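Local structure of periplasmic sugar-binding protein (Chloroflexus aurantiacus, 4RXU) at residues Tyr160-Glu174 with Arg208-Trp222. The protein binds D-glucose in its periplasmic sugar-binding fold and probably serves as the solute-binding component of an ABC-type carbohydrate transporter. Numbering follows the deposited sequence.
Sequences YAGAASDNNAFLFFE and RDEMAKIIGQVTTNW. With BGC (beta-D-glucopyranose), chain C.
With CG anti to its carbonyl carbon, Trp-222 lays its indole over Gly-162, while Asp-166, CG anti to the backbone N (chi1 179°), brings its carboxylate to NE1. Both line the glucose pocket of this periplasmic binding protein, and Asp-166 N-caps helix 167-185, OD1 accepting from Asn-168 N. Gly-162 CA makes a CH-pi contact almost on the normal of the six-membered ring, 3.4 Å from its centroid; glucose C6 lies over the opposite face, offset toward the rim, 3.4 Å from Trp-222 CD2. Trp-222 NE1 donates to the anti lone pair of Asp-166 OD2 at 2.8 Å; this oxygen also accepts from glucose O1, which probably helps fix the carboxylate's rotation. Replacing Trp-222 by an alanine is likely to leave Asp-166 OD2 without that donor and open a gap between Gly-162 and glucose C6. Helices 167-174 and 208-218 cross at 94°, Phe-170 a knob among Arg-208, Met-211, Ala-212 and Ile-215. The Arg-208 guanidinium makes a stacked cation-pi contact with one Phe-170 face (planes 20° apart, CZ 4.1 Å from the ring centroid); Ile-215 CD1 sits over the other. At the Ala-161/Thr-219 bridge, Ala-161 O accepts from Thr-220 N and OG1, each at 2.8 Å, from opposite faces of its carbonyl plane.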
loop_
_atom_site.group_PDB
_atom_site.type_symbol
_atom_site.label_atom_id
_atom_site.label_comp_id
_atom_site.label_asym_id
_atom_site.label_seq_id
_atom_site.Cartn_x
_atom_site.Cartn_y
_atom_site.Cartn_z
ATOM N N TYR A 160 1.459 -12.185 5.548
ATOM C CA TYR A 160 0.278 -11.346 5.789
ATOM C C TYR A 160 0.041 -10.479 4.570
ATOM O O TYR A 160 0.942 -10.233 3.765
ATOM C CB TYR A 160 0.432 -10.486 7.059
ATOM C CG TYR A 160 0.592 -11.376 8.282
ATOM C CD1 TYR A 160 -0.526 -11.967 8.880
ATOM C CD2 TYR A 160 1.857 -11.693 8.786
ATOM C CE1 TYR A 160 -0.402 -12.802 9.991
ATOM C CE2 TYR A 160 1.993 -12.554 9.874
ATOM C CZ TYR A 160 0.860 -13.102 10.476
ATOM O OH TYR A 160 0.999 -13.940 11.566
ATOM N N ALA A 161 -1.210 -10.078 4.417
ATOM C CA ALA A 161 -1.627 -9.329 3.235
ATOM C C ALA A 161 -2.633 -8.229 3.539
ATOM O O ALA A 161 -3.246 -8.179 4.619
ATOM C CB ALA A 161 -2.212 -10.282 2.171
ATOM N N GLY A 162 -2.789 -7.363 2.543
ATOM C CA GLY A 162 -3.777 -6.277 2.583
ATOM C C GLY A 162 -5.199 -6.756 2.283
ATOM O O GLY A 162 -5.448 -7.967 2.176
ATOM N N ALA A 163 -6.121 -5.795 2.160
ATOM C CA ALA A 163 -7.521 -6.069 1.820
ATOM C C ALA A 163 -7.685 -6.487 0.368
ATOM O O ALA A 163 -7.151 -5.829 -0.527
ATOM C CB ALA A 163 -8.382 -4.839 2.105
ATOM N N ALA A 164 -8.446 -7.568 0.118
ATOM C CA ALA A 164 -8.668 -8.002 -1.274
ATOM C C ALA A 164 -9.405 -7.008 -2.159
ATOM O O ALA A 164 -9.301 -7.086 -3.391
ATOM C CB ALA A 164 -9.365 -9.346 -1.342
ATOM N N SER A 165 -10.121 -6.072 -1.535
ATOM C CA SER A 165 -10.764 -4.984 -2.281
ATOM C C SER A 165 -9.785 -3.944 -2.859
ATOM O O SER A 165 -10.160 -3.098 -3.674
ATOM C CB SER A 165 -11.784 -4.272 -1.398
ATOM O OG SER A 165 -11.209 -4.012 -0.130
ATOM N N ASP A 166 -8.529 -4.026 -2.437
ATOM C CA ASP A 166 -7.460 -3.123 -2.885
ATOM C C ASP A 166 -6.593 -3.851 -3.896
ATOM O O ASP A 166 -5.922 -4.814 -3.546
ATOM C CB ASP A 166 -6.631 -2.746 -1.647
ATOM C CG ASP A 166 -5.474 -1.850 -1.941
ATOM O OD1 ASP A 166 -5.299 -1.421 -3.106
ATOM O OD2 ASP A 166 -4.753 -1.572 -0.947
ATOM N N ASN A 167 -6.599 -3.424 -5.151
ATOM C CA ASN A 167 -5.716 -4.073 -6.127
ATOM C C ASN A 167 -4.254 -4.069 -5.686
ATOM O O ASN A 167 -3.477 -4.964 -6.039
ATOM C CB ASN A 167 -5.868 -3.413 -7.490
ATOM C CG ASN A 167 -5.153 -4.160 -8.572
ATOM O OD1 ASN A 167 -5.454 -5.328 -8.844
ATOM N ND2 ASN A 167 -4.221 -3.485 -9.227
ATOM N N ASN A 168 -3.853 -3.034 -4.961
ATOM C CA ASN A 168 -2.463 -2.992 -4.491
ATOM C C ASN A 168 -2.135 -4.166 -3.579
ATOM O O ASN A 168 -0.998 -4.589 -3.540
ATOM C CB ASN A 168 -2.161 -1.688 -3.751
ATOM C CG ASN A 168 -2.084 -0.491 -4.660
ATOM O OD1 ASN A 168 -1.958 -0.610 -5.866
ATOM N ND2 ASN A 168 -2.094 0.682 -4.061
ATOM N N ALA A 169 -3.115 -4.692 -2.846
ATOM C CA ALA A 169 -2.849 -5.843 -1.977
ATOM C C ALA A 169 -2.356 -7.022 -2.816
ATOM O O ALA A 169 -1.474 -7.748 -2.407
ATOM C CB ALA A 169 -4.074 -6.212 -1.168
ATOM N N PHE A 170 -2.932 -7.198 -3.999
ATOM C CA PHE A 170 -2.484 -8.261 -4.899
ATOM C C PHE A 170 -1.100 -7.944 -5.441
ATOM O O PHE A 170 -0.244 -8.843 -5.577
ATOM C CB PHE A 170 -3.478 -8.445 -6.044
ATOM C CG PHE A 170 -4.724 -9.173 -5.647
ATOM C CD1 PHE A 170 -5.780 -8.487 -5.102
ATOM C CD2 PHE A 170 -4.828 -10.538 -5.804
ATOM C CE1 PHE A 170 -6.935 -9.150 -4.730
ATOM C CE2 PHE A 170 -5.976 -11.201 -5.425
ATOM C CZ PHE A 170 -7.033 -10.503 -4.890
ATOM N N LEU A 171 -0.857 -6.679 -5.772
ATOM C CA LEU A 171 0.465 -6.283 -6.307
ATOM C C LEU A 171 1.555 -6.442 -5.248
ATOM O O LEU A 171 2.634 -6.971 -5.528
ATOM C CB LEU A 171 0.464 -4.847 -6.860
ATOM C CG LEU A 171 -0.472 -4.651 -8.060
ATOM C CD1 LEU A 171 -0.633 -3.182 -8.465
ATOM C CD2 LEU A 171 0.042 -5.472 -9.233
ATOM N N PHE A 172 1.287 -6.005 -4.029
ATOM C CA PHE A 172 2.281 -6.154 -2.980
ATOM C C PHE A 172 2.545 -7.639 -2.737
ATOM O O PHE A 172 3.671 -8.049 -2.509
ATOM C CB PHE A 172 1.820 -5.553 -1.664
ATOM C CG PHE A 172 1.496 -4.091 -1.706
ATOM C CD1 PHE A 172 2.259 -3.159 -2.407
ATOM C CD2 PHE A 172 0.428 -3.642 -0.963
ATOM C CE1 PHE A 172 1.909 -1.807 -2.402
ATOM C CE2 PHE A 172 0.096 -2.309 -0.936
ATOM C CZ PHE A 172 0.825 -1.389 -1.655
ATOM N N PHE A 173 1.483 -8.440 -2.738
ATOM C CA PHE A 173 1.667 -9.849 -2.477
ATOM C C PHE A 173 2.461 -10.500 -3.627
ATOM O O PHE A 173 3.368 -11.320 -3.397
ATOM C CB PHE A 173 0.363 -10.593 -2.290
ATOM C CG PHE A 173 0.583 -12.002 -1.877
ATOM C CD1 PHE A 173 0.884 -12.313 -0.567
ATOM C CD2 PHE A 173 0.608 -13.006 -2.838
ATOM C CE1 PHE A 173 1.159 -13.627 -0.210
ATOM C CE2 PHE A 173 0.864 -14.296 -2.492
ATOM C CZ PHE A 173 1.169 -14.604 -1.188
ATOM N N GLU A 174 2.104 -10.167 -4.860
ATOM C CA GLU A 174 2.813 -10.747 -5.998
ATOM C C GLU A 174 4.307 -10.408 -5.923
ATOM O O GLU A 174 5.154 -11.260 -6.162
ATOM C CB GLU A 174 2.231 -10.252 -7.328
ATOM C CG GLU A 174 3.003 -10.770 -8.543
ATOM C CD GLU A 174 2.460 -10.285 -9.875
ATOM O OE1 GLU A 174 1.323 -9.755 -9.933
ATOM O OE2 GLU A 174 3.170 -10.460 -10.886
ATOM N N ARG A 208 -4.687 -14.734 -10.206
ATOM C CA ARG A 208 -5.339 -13.864 -9.252
ATOM C C ARG A 208 -6.204 -14.654 -8.276
ATOM O O ARG A 208 -6.216 -14.366 -7.101
ATOM C CB ARG A 208 -6.184 -12.825 -9.978
ATOM C CG ARG A 208 -6.797 -11.806 -9.033
ATOM C CD ARG A 208 -7.578 -10.739 -9.785
ATOM N NE ARG A 208 -8.554 -10.140 -8.903
ATOM C CZ ARG A 208 -8.439 -8.962 -8.312
ATOM N NH1 ARG A 208 -7.366 -8.192 -8.512
ATOM N NH2 ARG A 208 -9.422 -8.581 -7.513
ATOM N N ASP A 209 -6.903 -15.658 -8.776
ATOM C CA ASP A 209 -7.770 -16.489 -7.930
ATOM C C ASP A 209 -6.931 -17.285 -6.930
ATOM O O ASP A 209 -7.335 -17.502 -5.778
ATOM C CB ASP A 209 -8.581 -17.459 -8.784
ATOM C CG ASP A 209 -9.788 -16.830 -9.416
ATOM O OD1 ASP A 209 -10.024 -15.630 -9.212
ATOM O OD2 ASP A 209 -10.495 -17.556 -10.147
ATOM N N GLU A 210 -5.759 -17.752 -7.367
ATOM C CA GLU A 210 -4.859 -18.447 -6.441
ATOM C C GLU A 210 -4.320 -17.502 -5.368
ATOM O O GLU A 210 -4.364 -17.835 -4.180
ATOM C CB GLU A 210 -3.705 -19.120 -7.166
ATOM C CG GLU A 210 -4.140 -20.320 -7.979
ATOM C CD GLU A 210 -3.115 -20.779 -9.012
ATOM O OE1 GLU A 210 -2.199 -19.994 -9.371
ATOM O OE2 GLU A 210 -3.271 -21.925 -9.522
ATOM N N MET A 211 -3.846 -16.324 -5.785
ATOM C CA MET A 211 -3.385 -15.331 -4.810
ATOM C C MET A 211 -4.520 -15.000 -3.830
ATOM O O MET A 211 -4.300 -14.841 -2.626
ATOM C CB MET A 211 -2.935 -14.033 -5.459
ATOM C CG MET A 211 -1.600 -14.074 -6.149
ATOM S SD MET A 211 -0.989 -12.410 -6.574
ATOM C CE MET A 211 -1.631 -12.341 -8.231
ATOM N N ALA A 212 -5.740 -14.907 -4.352
ATOM C CA ALA A 212 -6.872 -14.525 -3.525
ATOM C C ALA A 212 -7.147 -15.550 -2.427
ATOM O O ALA A 212 -7.628 -15.202 -1.385
ATOM C CB ALA A 212 -8.104 -14.304 -4.377
ATOM N N LYS A 213 -6.873 -16.825 -2.688
ATOM C CA LYS A 213 -7.023 -17.882 -1.653
ATOM C C LYS A 213 -6.000 -17.702 -0.533
ATOM O O LYS A 213 -6.307 -17.889 0.632
ATOM C CB LYS A 213 -6.884 -19.297 -2.230
ATOM C CG LYS A 213 -7.972 -19.647 -3.230
ATOM C CD LYS A 213 -8.008 -21.120 -3.538
ATOM C CE LYS A 213 -6.931 -21.500 -4.506
ATOM N NZ LYS A 213 -6.986 -22.974 -4.707
ATOM N N ILE A 214 -4.777 -17.333 -0.907
ATOM C CA ILE A 214 -3.757 -17.076 0.095
ATOM C C ILE A 214 -4.126 -15.840 0.890
ATOM O O ILE A 214 -4.133 -15.866 2.130
ATOM C CB ILE A 214 -2.339 -16.919 -0.513
ATOM C CG1 ILE A 214 -1.926 -18.203 -1.249
ATOM C CG2 ILE A 214 -1.331 -16.590 0.582
ATOM C CD1 ILE A 214 -0.677 -17.995 -2.086
ATOM N N ILE A 215 -4.451 -14.765 0.174
ATOM C CA ILE A 215 -4.787 -13.510 0.837
ATOM C C ILE A 215 -5.957 -13.726 1.784
ATOM O O ILE A 215 -5.966 -13.204 2.875
ATOM C CB ILE A 215 -5.030 -12.367 -0.185
ATOM C CG1 ILE A 215 -3.706 -12.048 -0.873
ATOM C CG2 ILE A 215 -5.717 -11.144 0.455
ATOM C CD1 ILE A 215 -3.854 -11.193 -2.105
ATOM N N GLY A 216 -6.924 -14.540 1.391
ATOM C CA GLY A 216 -8.071 -14.796 2.287
ATOM C C GLY A 216 -7.667 -15.363 3.632
ATOM O O GLY A 216 -8.272 -15.086 4.653
ATOM N N GLN A 217 -6.651 -16.221 3.611
ATOM C CA GLN A 217 -6.158 -16.847 4.843
ATOM C C GLN A 217 -5.291 -15.924 5.696
ATOM O O GLN A 217 -5.199 -16.119 6.917
ATOM C CB GLN A 217 -5.338 -18.082 4.518
ATOM C CG GLN A 217 -6.172 -19.235 4.045
ATOM C CD GLN A 217 -5.363 -20.510 4.048
ATOM O OE1 GLN A 217 -4.203 -20.513 3.653
ATOM N NE2 GLN A 217 -5.975 -21.597 4.463
ATOM N N VAL A 218 -4.653 -14.949 5.058
ATOM C CA VAL A 218 -3.654 -14.103 5.745
ATOM C C VAL A 218 -3.992 -12.612 5.721
ATOM O O VAL A 218 -3.161 -11.789 6.049
ATOM C CB VAL A 218 -2.200 -14.357 5.254
ATOM C CG1 VAL A 218 -1.858 -15.843 5.331
ATOM C CG2 VAL A 218 -1.947 -13.810 3.848
ATOM N N THR A 219 -5.229 -12.263 5.395
ATOM C CA THR A 219 -5.571 -10.855 5.232
ATOM C C THR A 219 -5.674 -10.139 6.560
ATOM O O THR A 219 -6.260 -10.645 7.515
ATOM C CB THR A 219 -6.837 -10.609 4.370
ATOM O OG1 THR A 219 -6.979 -9.203 4.158
ATOM C CG2 THR A 219 -8.117 -11.147 5.023
ATOM N N THR A 220 -5.098 -8.945 6.572
ATOM C CA THR A 220 -5.238 -8.002 7.662
ATOM C C THR A 220 -6.407 -7.060 7.434
ATOM O O THR A 220 -6.777 -6.314 8.338
ATOM C CB THR A 220 -4.003 -7.127 7.774
ATOM O OG1 THR A 220 -3.885 -6.331 6.578
ATOM C CG2 THR A 220 -2.775 -7.947 7.963
ATOM N N ASN A 221 -6.951 -7.044 6.207
ATOM C CA ASN A 221 -7.976 -6.059 5.826
ATOM C C ASN A 221 -7.536 -4.610 6.098
ATOM O O ASN A 221 -8.373 -3.726 6.327
ATOM C CB ASN A 221 -9.296 -6.354 6.533
ATOM C CG ASN A 221 -10.003 -7.556 5.954
ATOM O OD1 ASN A 221 -9.916 -7.823 4.766
ATOM N ND2 ASN A 221 -10.717 -8.274 6.791
ATOM N N TRP A 222 -6.221 -4.395 6.104
ATOM C CA TRP A 222 -5.608 -3.079 6.373
ATOM C C TRP A 222 -6.087 -2.489 7.697
ATOM O O TRP A 222 -6.309 -1.277 7.831
ATOM C CB TRP A 222 -5.886 -2.104 5.235
ATOM C CG TRP A 222 -5.308 -2.386 3.901
ATOM C CD1 TRP A 222 -5.952 -2.233 2.692
ATOM C CD2 TRP A 222 -3.945 -2.744 3.582
ATOM N NE1 TRP A 222 -5.081 -2.503 1.650
ATOM C CE2 TRP A 222 -3.847 -2.822 2.165
ATOM C CE3 TRP A 222 -2.809 -2.985 4.343
ATOM C CZ2 TRP A 222 -2.653 -3.123 1.517
ATOM C CZ3 TRP A 222 -1.620 -3.325 3.692
ATOM C CH2 TRP A 222 -1.558 -3.379 2.293
HETATM C C2 BGC C . -1.639 1.835 -0.021
HETATM C C3 BGC C . -0.750 1.622 1.187
HETATM C C4 BGC C . -1.609 1.581 2.442
HETATM C C5 BGC C . -2.750 0.573 2.297
HETATM C C6 BGC C . -3.734 0.605 3.446
HETATM C C1 BGC C . -2.583 0.645 -0.008
HETATM O O1 BGC C . -3.334 0.538 -1.182
HETATM O O2 BGC C . -0.834 1.870 -1.204
HETATM O O3 BGC C . 0.187 2.695 1.240
HETATM O O4 BGC C . -0.794 1.118 3.536
HETATM O O5 BGC C . -3.468 0.806 1.101
HETATM O O6 BGC C . -4.179 1.934 3.730
HETATM O O HOH W 1 -9.509 -9.079 2.239
HETATM O O HOH W 2 -8.529 -6.306 -5.969
#